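Local coordinates for Sn-glycerol-3-phosphate ABC transporter substrate-binding protein UspB (Mycobacterium tuberculosis, PDB 4MFI) that binds glycerophosphocholine, probably as the substrate-binding component that hands it to the membrane part of an ABC importer, at residues S178-W183 against K248-V253; Q165-P170 against G184-R189. One frame throughout, in Å; residues are numbered along the deposited sequence.

Contact 1 (S178-W183 against K248-V253); sequences SEFDEW and KGYAAV
In one lobe of this periplasmic-binding-protein fold, helix 177-191 packs against the loop that leads into strand 251-254, and D181 of the helix takes both K248 and Y250 of that loop. The D181 carboxylate serves two partners, one per oxygen. OD1 accepts the Y250 hydroxyl in a short hydrogen bond, OH to OD1 2.6 Å, on its anti side and 18° out of the carboxylate plane. OD1 also lies in the plane of the Y250 ring, at its edge, and the carboxylate plane is turned 60° from the ring. OD2 forms a salt bridge to K248, with NZ 2.9 Å away and above the carboxylate plane. The same ammonium reaches back to the main chain, where NZ donates to D181 O at 3.0 Å from above the carbonyl plane. The lysine chain bends at chi3, which turns CE toward the helix. Its CD lies in plane at the edge of the Y250 ring, beside D181 OD1. F180 meets the tyrosine through CE2, 4.0 Å from Y250 CE1; the two rings meet obliquely, their planes at 86°. F180 also meets the rings of H198 and F157 edge-to-face. Backbone bonds from Y250 and A252 to H198 tie the loop end and the strand it enters to the neighbouring parallel strand 198-201. Beside the salt bridge, one water accepts from K248 NZ at 3.1 Å and donates to E182 O.

Contact 2 (Q165-P170 against G184-R189); sequences QQAGLP and GPELQR
A167 and L169, on either side of G168, where a Schellman motif ends helix 161-166, lean on E186 and L187 of helix 177-191. The positive phi of G168 (72°) takes the chain out of the helix, with G168 N bonded back to Q165 O. A167 points its CB at the helix and meets two residues. E186 CG is 3.6 Å from A167 CB, and L187 CD2 touches the same methyl from the next position along the helix. The L169 and L187 side chains cross obliquely, with L169 CD1 3.8 Å from L187 CD2. The branch point and the second methyl of L187 lie almost as near to L169 CD1, so this one methyl packs on the whole end of L187. W164 touches both leucines. The outer edge is polar. The E186 chain bends at chi2 (70°), and its carboxylate is held side-on by R189: NE donates to OE1 at 3.0 Å and NH2 to OE2 at 2.7 Å. Both bonds are nearly straight. The oxygens lie in the guanidinium plane, but the nitrogens stand above the carboxylate plane, 45° out for NE. Two waters join this pair to the helix end. One accepts from R189 NH2 and donates to Q166 O; the other donates to Q166 O at 2.7 Å and to E186 OE2 at 2.8 Å.

Overall arrangement
Contacts 1 and 2 use successive turns of one helix, 177-191, and their centres are about 11 Å apart. Along the chain the order is 165-170, 178-183, 184-189, 248-253, so the two contacts cross. They lie on the same side of the chain's centre, with contact 2 further from it and more at the surface. Contact 1 joins the helix to the loop that enters the two-stranded parallel sheet of 198-201 and 251-254, and contact 2 joins it to the end of helix 161-166. They also touch each other: W183 packs on L169, and P185 on K248. Helix 177-191 thus links the loop before a short sheet and a helix end at the periphery of one lobe.

Contact 1 (S178-W183 against K248-V253)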
ATOM      1  N   SER A 178       4.052  16.819 -14.967  1.00  5.26           N
ATOM      2  CA  SER A 178       4.534  17.548 -16.132  1.00  5.72           C
ATOM      3  C   SER A 178       5.678  18.501 -15.790  1.00  5.56           C
ATOM      4  O   SER A 178       6.614  18.647 -16.577  1.00  6.99           O
ATOM      5  CB  SER A 178       3.384  18.255 -16.847  1.00  6.52           C
ATOM      6  OG  SER A 178       2.540  17.288 -17.441  1.00  8.30           O
ATOM      7  N   GLU A 179       5.635  19.125 -14.613  1.00  4.64           N
ATOM      8  CA  GLU A 179       6.791  19.904 -14.170  1.00  4.82           C
ATOM      9  C   GLU A 179       8.009  19.000 -14.007  1.00  5.07           C
ATOM     10  O   GLU A 179       9.114  19.351 -14.429  1.00  5.80           O
ATOM     11  CB  GLU A 179       6.519  20.636 -12.854  1.00  5.41           C
ATOM     12  CG  GLU A 179       7.679  21.557 -12.446  1.00  6.08           C
ATOM     13  CD  GLU A 179       7.555  22.128 -11.044  1.00  6.23           C
ATOM     14  OE1 GLU A 179       7.114  21.405 -10.124  1.00  7.02           O
ATOM     15  OE2 GLU A 179       7.913  23.316 -10.857  1.00  7.58           O
ATOM     16  N   PHE A 180       7.815  17.830 -13.401  1.00  4.65           N
ATOM     17  CA  PHE A 180       8.930  16.920 -13.229  1.00  5.67           C
ATOM     18  C   PHE A 180       9.520  16.516 -14.573  1.00  5.58           C
ATOM     19  O   PHE A 180      10.737  16.428 -14.729  1.00  6.15           O
ATOM     20  CB  PHE A 180       8.559  15.667 -12.443  1.00  5.89           C
ATOM     21  CG  PHE A 180       9.744  14.788 -12.210  1.00  4.89           C
ATOM     22  CD1 PHE A 180      10.792  15.252 -11.430  1.00  5.81           C
ATOM     23  CD2 PHE A 180       9.862  13.547 -12.826  1.00  6.21           C
ATOM     24  CE1 PHE A 180      11.940  14.497 -11.237  1.00  6.33           C
ATOM     25  CE2 PHE A 180      11.007  12.770 -12.627  1.00  7.91           C
ATOM     26  CZ  PHE A 180      12.048  13.254 -11.833  1.00  7.65           C
ATOM     27  N   ASP A 181       8.651  16.269 -15.543  1.00  5.95           N
ATOM     28  CA  ASP A 181       9.099  15.880 -16.871  1.00  6.20           C
ATOM     29  C   ASP A 181       9.940  16.983 -17.524  1.00  6.24           C
ATOM     30  O   ASP A 181      10.884  16.706 -18.276  1.00  7.74           O
ATOM     31  CB  ASP A 181       7.889  15.513 -17.726  1.00  8.47           C
ATOM     32  CG  ASP A 181       8.273  15.082 -19.115  1.00 10.31           C
ATOM     33  OD1 ASP A 181       8.774  13.947 -19.258  1.00 10.12           O
ATOM     34  OD2 ASP A 181       8.077  15.879 -20.061  1.00 13.31           O
ATOM     35  N   GLU A 182       9.625  18.234 -17.210  1.00  6.85           N
ATOM     36  CA  GLU A 182      10.439  19.353 -17.661  1.00  7.58           C
ATOM     37  C   GLU A 182      11.807  19.356 -16.965  1.00  8.25           C
ATOM     38  O   GLU A 182      12.830  19.609 -17.608  1.00  9.92           O
ATOM     39  CB  GLU A 182       9.687  20.667 -17.421  1.00  9.55           C
ATOM     40  CG  GLU A 182      10.302  21.880 -18.071  1.00 14.13           C
ATOM     41  CD  GLU A 182      10.290  21.805 -19.577  1.00 23.46           C
ATOM     42  OE1 GLU A 182      11.259  22.298 -20.194  1.00 28.54           O
ATOM     43  OE2 GLU A 182       9.316  21.262 -20.144  1.00 25.84           O
ATOM     44  N   TRP A 183      11.823  19.044 -15.666  1.00  5.00           N
ATOM     45  CA  TRP A 183      13.068  18.967 -14.895  1.00  6.55           C
ATOM     46  C   TRP A 183      13.983  17.814 -15.323  1.00  6.64           C
ATOM     47  O   TRP A 183      15.206  17.892 -15.175  1.00  7.29           O
ATOM     48  CB  TRP A 183      12.761  18.754 -13.414  1.00  6.24           C
ATOM     49  CG  TRP A 183      12.119  19.905 -12.697  1.00  5.25           C
ATOM     50  CD1 TRP A 183      11.841  21.153 -13.188  1.00  5.58           C
ATOM     51  CD2 TRP A 183      11.711  19.909 -11.328  1.00  5.77           C
ATOM     52  NE1 TRP A 183      11.267  21.928 -12.204  1.00  5.44           N
ATOM     53  CE2 TRP A 183      11.181  21.187 -11.050  1.00  5.92           C
ATOM     54  CE3 TRP A 183      11.736  18.951 -10.307  1.00  6.29           C
ATOM     55  CZ2 TRP A 183      10.686  21.534  -9.788  1.00  6.33           C
ATOM     56  CZ3 TRP A 183      11.255  19.299  -9.054  1.00  7.25           C
ATOM     57  CH2 TRP A 183      10.726  20.581  -8.807  1.00  7.23           C
ATOM     58  N   LYS A 248      12.670  11.088 -24.074  1.00 12.30           N
ATOM     59  CA  LYS A 248      13.520  12.045 -23.377  1.00 11.08           C
ATOM     60  C   LYS A 248      14.672  11.313 -22.687  1.00 11.48           C
ATOM     61  O   LYS A 248      15.828  11.753 -22.721  1.00 14.38           O
ATOM     62  CB  LYS A 248      12.687  12.838 -22.378  1.00 13.71           C
ATOM     63  CG  LYS A 248      11.438  13.446 -23.016  1.00 17.55           C
ATOM     64  CD  LYS A 248      10.686  14.366 -22.070  1.00 18.50           C
ATOM     65  CE  LYS A 248      11.495  15.621 -21.747  1.00 19.22           C
ATOM     66  NZ  LYS A 248      10.627  16.729 -21.226  1.00 21.33           N
ATOM     67  N   GLY A 249      14.350  10.186 -22.067  1.00  8.84           N
ATOM     68  CA  GLY A 249      15.364   9.252 -21.619  1.00  9.64           C
ATOM     69  C   GLY A 249      15.961   9.488 -20.247  1.00  8.52           C
ATOM     70  O   GLY A 249      16.900   8.793 -19.862  1.00 11.55           O
ATOM     71  N   TYR A 250      15.414  10.435 -19.497  1.00  6.07           N
ATOM     72  CA  TYR A 250      15.974  10.776 -18.186  1.00  5.90           C
ATOM     73  C   TYR A 250      15.599   9.745 -17.119  1.00  5.09           C
ATOM     74  O   TYR A 250      16.103   9.797 -15.999  1.00  5.82           O
ATOM     75  CB  TYR A 250      15.526  12.180 -17.748  1.00  4.90           C
ATOM     76  CG  TYR A 250      14.028  12.318 -17.629  1.00  5.13           C
ATOM     77  CD1 TYR A 250      13.354  11.861 -16.496  1.00  6.55           C
ATOM     78  CD2 TYR A 250      13.279  12.911 -18.640  1.00  6.78           C
ATOM     79  CE1 TYR A 250      11.973  11.969 -16.382  1.00  6.88           C
ATOM     80  CE2 TYR A 250      11.898  13.034 -18.533  1.00  6.72           C
ATOM     81  CZ  TYR A 250      11.252  12.563 -17.394  1.00  6.53           C
ATOM     82  OH  TYR A 250       9.885  12.667 -17.262  1.00  8.38           O
ATOM     83  N   ALA A 251      14.706   8.824 -17.460  1.00  6.19           N
ATOM     84  CA  ALA A 251      14.266   7.805 -16.511  1.00  5.95           C
ATOM     85  C   ALA A 251      14.671   6.405 -16.955  1.00  5.94           C
ATOM     86  O   ALA A 251      14.935   6.153 -18.142  1.00  7.72           O
ATOM     87  CB  ALA A 251      12.739   7.879 -16.299  1.00  6.45           C
ATOM     88  N   ALA A 252      14.712   5.494 -15.986  1.00  6.49           N
ATOM     89  CA  ALA A 252      15.062   4.102 -16.220  1.00  6.97           C
ATOM     90  C   ALA A 252      14.205   3.197 -15.350  1.00  6.48           C
ATOM     91  O   ALA A 252      13.696   3.622 -14.316  1.00  7.87           O
ATOM     92  CB  ALA A 252      16.528   3.883 -15.895  1.00  8.59           C
ATOM     93  N   VAL A 253      14.065   1.939 -15.757  1.00  6.44           N
ATOM     94  CA  VAL A 253      13.449   0.938 -14.895  1.00  5.94           C
ATOM     95  C   VAL A 253      14.522   0.417 -13.950  1.00  7.69           C
ATOM     96  O   VAL A 253      15.590  -0.023 -14.386  1.00 11.62           O
ATOM     97  CB  VAL A 253      12.882  -0.220 -15.718  1.00  6.71           C
ATOM     98  CG1 VAL A 253      12.290  -1.283 -14.812  1.00  8.22           C
ATOM     99  CG2 VAL A 253      11.821   0.294 -16.673  1.00 10.06           C
TER
HETATM  100  O   HOH W   1      12.455  19.128 -20.527  1.00 22.73           O

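Contact 2 (Q165-P170 against G184-R189)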
ATOM      1  N   GLN A 165      20.181  20.622  -6.451  1.00  7.47           N
ATOM      2  CA  GLN A 165      20.937  21.869  -6.380  1.00  9.98           C
ATOM      3  C   GLN A 165      21.720  22.127  -7.664  1.00  9.10           C
ATOM      4  O   GLN A 165      21.720  23.249  -8.182  1.00 11.17           O
ATOM      5  CB  GLN A 165      21.884  21.848  -5.185  1.00 13.36           C
ATOM      6  CG  GLN A 165      21.187  21.961  -3.847  1.00 19.49           C
ATOM      7  CD  GLN A 165      22.156  21.865  -2.686  1.00 25.64           C
ATOM      8  OE1 GLN A 165      23.363  22.086  -2.846  1.00 30.70           O
ATOM      9  NE2 GLN A 165      21.640  21.532  -1.508  1.00 29.55           N
ATOM     10  N   GLN A 166      22.367  21.087  -8.186  1.00  9.76           N
ATOM     11  CA  GLN A 166      23.158  21.236  -9.406  1.00 10.41           C
ATOM     12  C   GLN A 166      22.272  21.562 -10.603  1.00  8.69           C
ATOM     13  O   GLN A 166      22.681  22.288 -11.518  1.00 10.82           O
ATOM     14  CB  GLN A 166      24.000  19.986  -9.682  1.00 11.48           C
ATOM     15  CG  GLN A 166      25.202  19.847  -8.760  1.00 13.52           C
ATOM     16  CD  GLN A 166      26.141  21.045  -8.841  1.00 20.76           C
ATOM     17  OE1 GLN A 166      26.327  21.634  -9.910  1.00 24.05           O
ATOM     18  NE2 GLN A 166      26.734  21.414  -7.707  1.00 22.92           N
ATOM     19  N   ALA A 167      21.052  21.027 -10.587  1.00  7.67           N
ATOM     20  CA  ALA A 167      20.093  21.268 -11.655  1.00  8.02           C
ATOM     21  C   ALA A 167      19.350  22.605 -11.499  1.00  9.65           C
ATOM     22  O   ALA A 167      18.522  22.964 -12.347  1.00 12.18           O
ATOM     23  CB  ALA A 167      19.108  20.110 -11.746  1.00  8.83           C
ATOM     24  N   GLY A 168      19.630  23.336 -10.417  1.00  8.29           N
ATOM     25  CA  GLY A 168      19.000  24.632 -10.193  1.00  9.73           C
ATOM     26  C   GLY A 168      17.527  24.569  -9.817  1.00  9.69           C
ATOM     27  O   GLY A 168      16.768  25.514 -10.040  1.00 13.09           O
ATOM     28  N   LEU A 169      17.122  23.458  -9.221  1.00  8.66           N
ATOM     29  CA  LEU A 169      15.731  23.249  -8.853  1.00  7.47           C
ATOM     30  C   LEU A 169      15.433  23.802  -7.464  1.00  8.00           C
ATOM     31  O   LEU A 169      16.325  23.869  -6.611  1.00  9.92           O
ATOM     32  CB  LEU A 169      15.409  21.755  -8.901  1.00  7.30           C
ATOM     33  CG  LEU A 169      15.706  21.058 -10.228  1.00  6.89           C
ATOM     34  CD1 LEU A 169      15.338  19.582 -10.136  1.00  7.53           C
ATOM     35  CD2 LEU A 169      14.972  21.740 -11.390  1.00  8.47           C
ATOM     36  N   PRO A 170      14.175  24.201  -7.223  1.00  8.50           N
ATOM     37  CA  PRO A 170      13.794  24.563  -5.852  1.00  8.17           C
ATOM     38  C   PRO A 170      13.828  23.325  -4.958  1.00  8.17           C
ATOM     39  O   PRO A 170      13.690  22.200  -5.464  1.00  8.68           O
ATOM     40  CB  PRO A 170      12.360  25.071  -6.013  1.00  9.52           C
ATOM     41  CG  PRO A 170      11.843  24.346  -7.227  1.00  9.70           C
ATOM     42  CD  PRO A 170      13.026  24.232  -8.149  1.00  9.06           C
ATOM     43  N   GLY A 184      13.382  16.741 -15.828  1.00  6.14           N
ATOM     44  CA  GLY A 184      14.090  15.490 -16.060  1.00  6.12           C
ATOM     45  C   GLY A 184      15.394  15.599 -16.831  1.00  7.32           C
ATOM     46  O   GLY A 184      16.425  15.120 -16.361  1.00  6.29           O
ATOM     47  N   PRO A 185      15.360  16.218 -18.027  1.00  6.66           N
ATOM     48  CA  PRO A 185      16.587  16.299 -18.828  1.00  7.11           C
ATOM     49  C   PRO A 185      17.714  17.068 -18.142  1.00  7.50           C
ATOM     50  O   PRO A 185      18.877  16.694 -18.301  1.00  7.44           O
ATOM     51  CB  PRO A 185      16.121  17.024 -20.094  1.00  8.28           C
ATOM     52  CG  PRO A 185      14.686  16.559 -20.235  1.00  8.95           C
ATOM     53  CD  PRO A 185      14.168  16.576 -18.818  1.00  7.67           C
ATOM     54  N   GLU A 186      17.391  18.109 -17.378  1.00  7.54           N
ATOM     55  CA  GLU A 186      18.441  18.809 -16.645  1.00  8.13           C
ATOM     56  C   GLU A 186      19.014  17.943 -15.535  1.00  7.04           C
ATOM     57  O   GLU A 186      20.227  17.915 -15.321  1.00  7.51           O
ATOM     58  CB  GLU A 186      17.948  20.145 -16.086  1.00 10.72           C
ATOM     59  CG  GLU A 186      19.005  20.921 -15.298  1.00 14.66           C
ATOM     60  CD  GLU A 186      20.135  21.502 -16.146  1.00 21.39           C
ATOM     61  OE1 GLU A 186      20.224  21.225 -17.364  1.00 21.38           O
ATOM     62  OE2 GLU A 186      20.944  22.257 -15.569  1.00 27.67           O
ATOM     63  N   LEU A 187      18.150  17.225 -14.826  1.00  5.54           N
ATOM     64  CA  LEU A 187      18.635  16.280 -13.825  1.00  5.52           C
ATOM     65  C   LEU A 187      19.508  15.204 -14.466  1.00  5.09           C
ATOM     66  O   LEU A 187      20.516  14.795 -13.892  1.00  6.63           O
ATOM     67  CB  LEU A 187      17.468  15.654 -13.063  1.00  6.07           C
ATOM     68  CG  LEU A 187      16.824  16.560 -12.010  1.00  6.42           C
ATOM     69  CD1 LEU A 187      15.460  16.009 -11.626  1.00  6.81           C
ATOM     70  CD2 LEU A 187      17.738  16.682 -10.787  1.00  7.55           C
ATOM     71  N   GLN A 188      19.148  14.758 -15.665  1.00  5.45           N
ATOM     72  CA  GLN A 188      19.978  13.776 -16.362  1.00  6.17           C
ATOM     73  C   GLN A 188      21.373  14.327 -16.680  1.00  5.37           C
ATOM     74  O   GLN A 188      22.376  13.620 -16.546  1.00  6.26           O
ATOM     75  CB  GLN A 188      19.292  13.294 -17.645  1.00  6.55           C
ATOM     76  CG  GLN A 188      20.058  12.201 -18.379  1.00  6.89           C
ATOM     77  CD  GLN A 188      20.223  10.942 -17.551  1.00  6.52           C
ATOM     78  OE1 GLN A 188      19.245  10.391 -17.038  1.00  8.26           O
ATOM     79  NE2 GLN A 188      21.462  10.481 -17.408  1.00  7.80           N
ATOM     80  N   ARG A 189      21.442  15.587 -17.101  1.00  6.11           N
ATOM     81  CA  ARG A 189      22.733  16.218 -17.357  1.00  7.09           C
ATOM     82  C   ARG A 189      23.582  16.217 -16.093  1.00  5.43           C
ATOM     83  O   ARG A 189      24.790  15.937 -16.144  1.00  8.15           O
ATOM     84  CB  ARG A 189      22.535  17.655 -17.841  1.00  7.93           C
ATOM     85  CG  ARG A 189      23.836  18.358 -18.191  1.00 10.62           C
ATOM     86  CD  ARG A 189      23.604  19.804 -18.599  1.00 11.60           C
ATOM     87  NE  ARG A 189      23.195  20.637 -17.472  1.00 14.67           N
ATOM     88  CZ  ARG A 189      24.035  21.127 -16.567  1.00 16.96           C
ATOM     89  NH1 ARG A 189      25.334  20.861 -16.652  1.00 17.67           N
ATOM     90  NH2 ARG A 189      23.575  21.876 -15.573  1.00 16.96           N
TER
HETATM   91  O   HOH W   2      25.206  22.149 -12.958  1.00 25.73           O
HETATM   92  O   HOH W   3      21.786  23.955 -13.443  1.00 28.82           O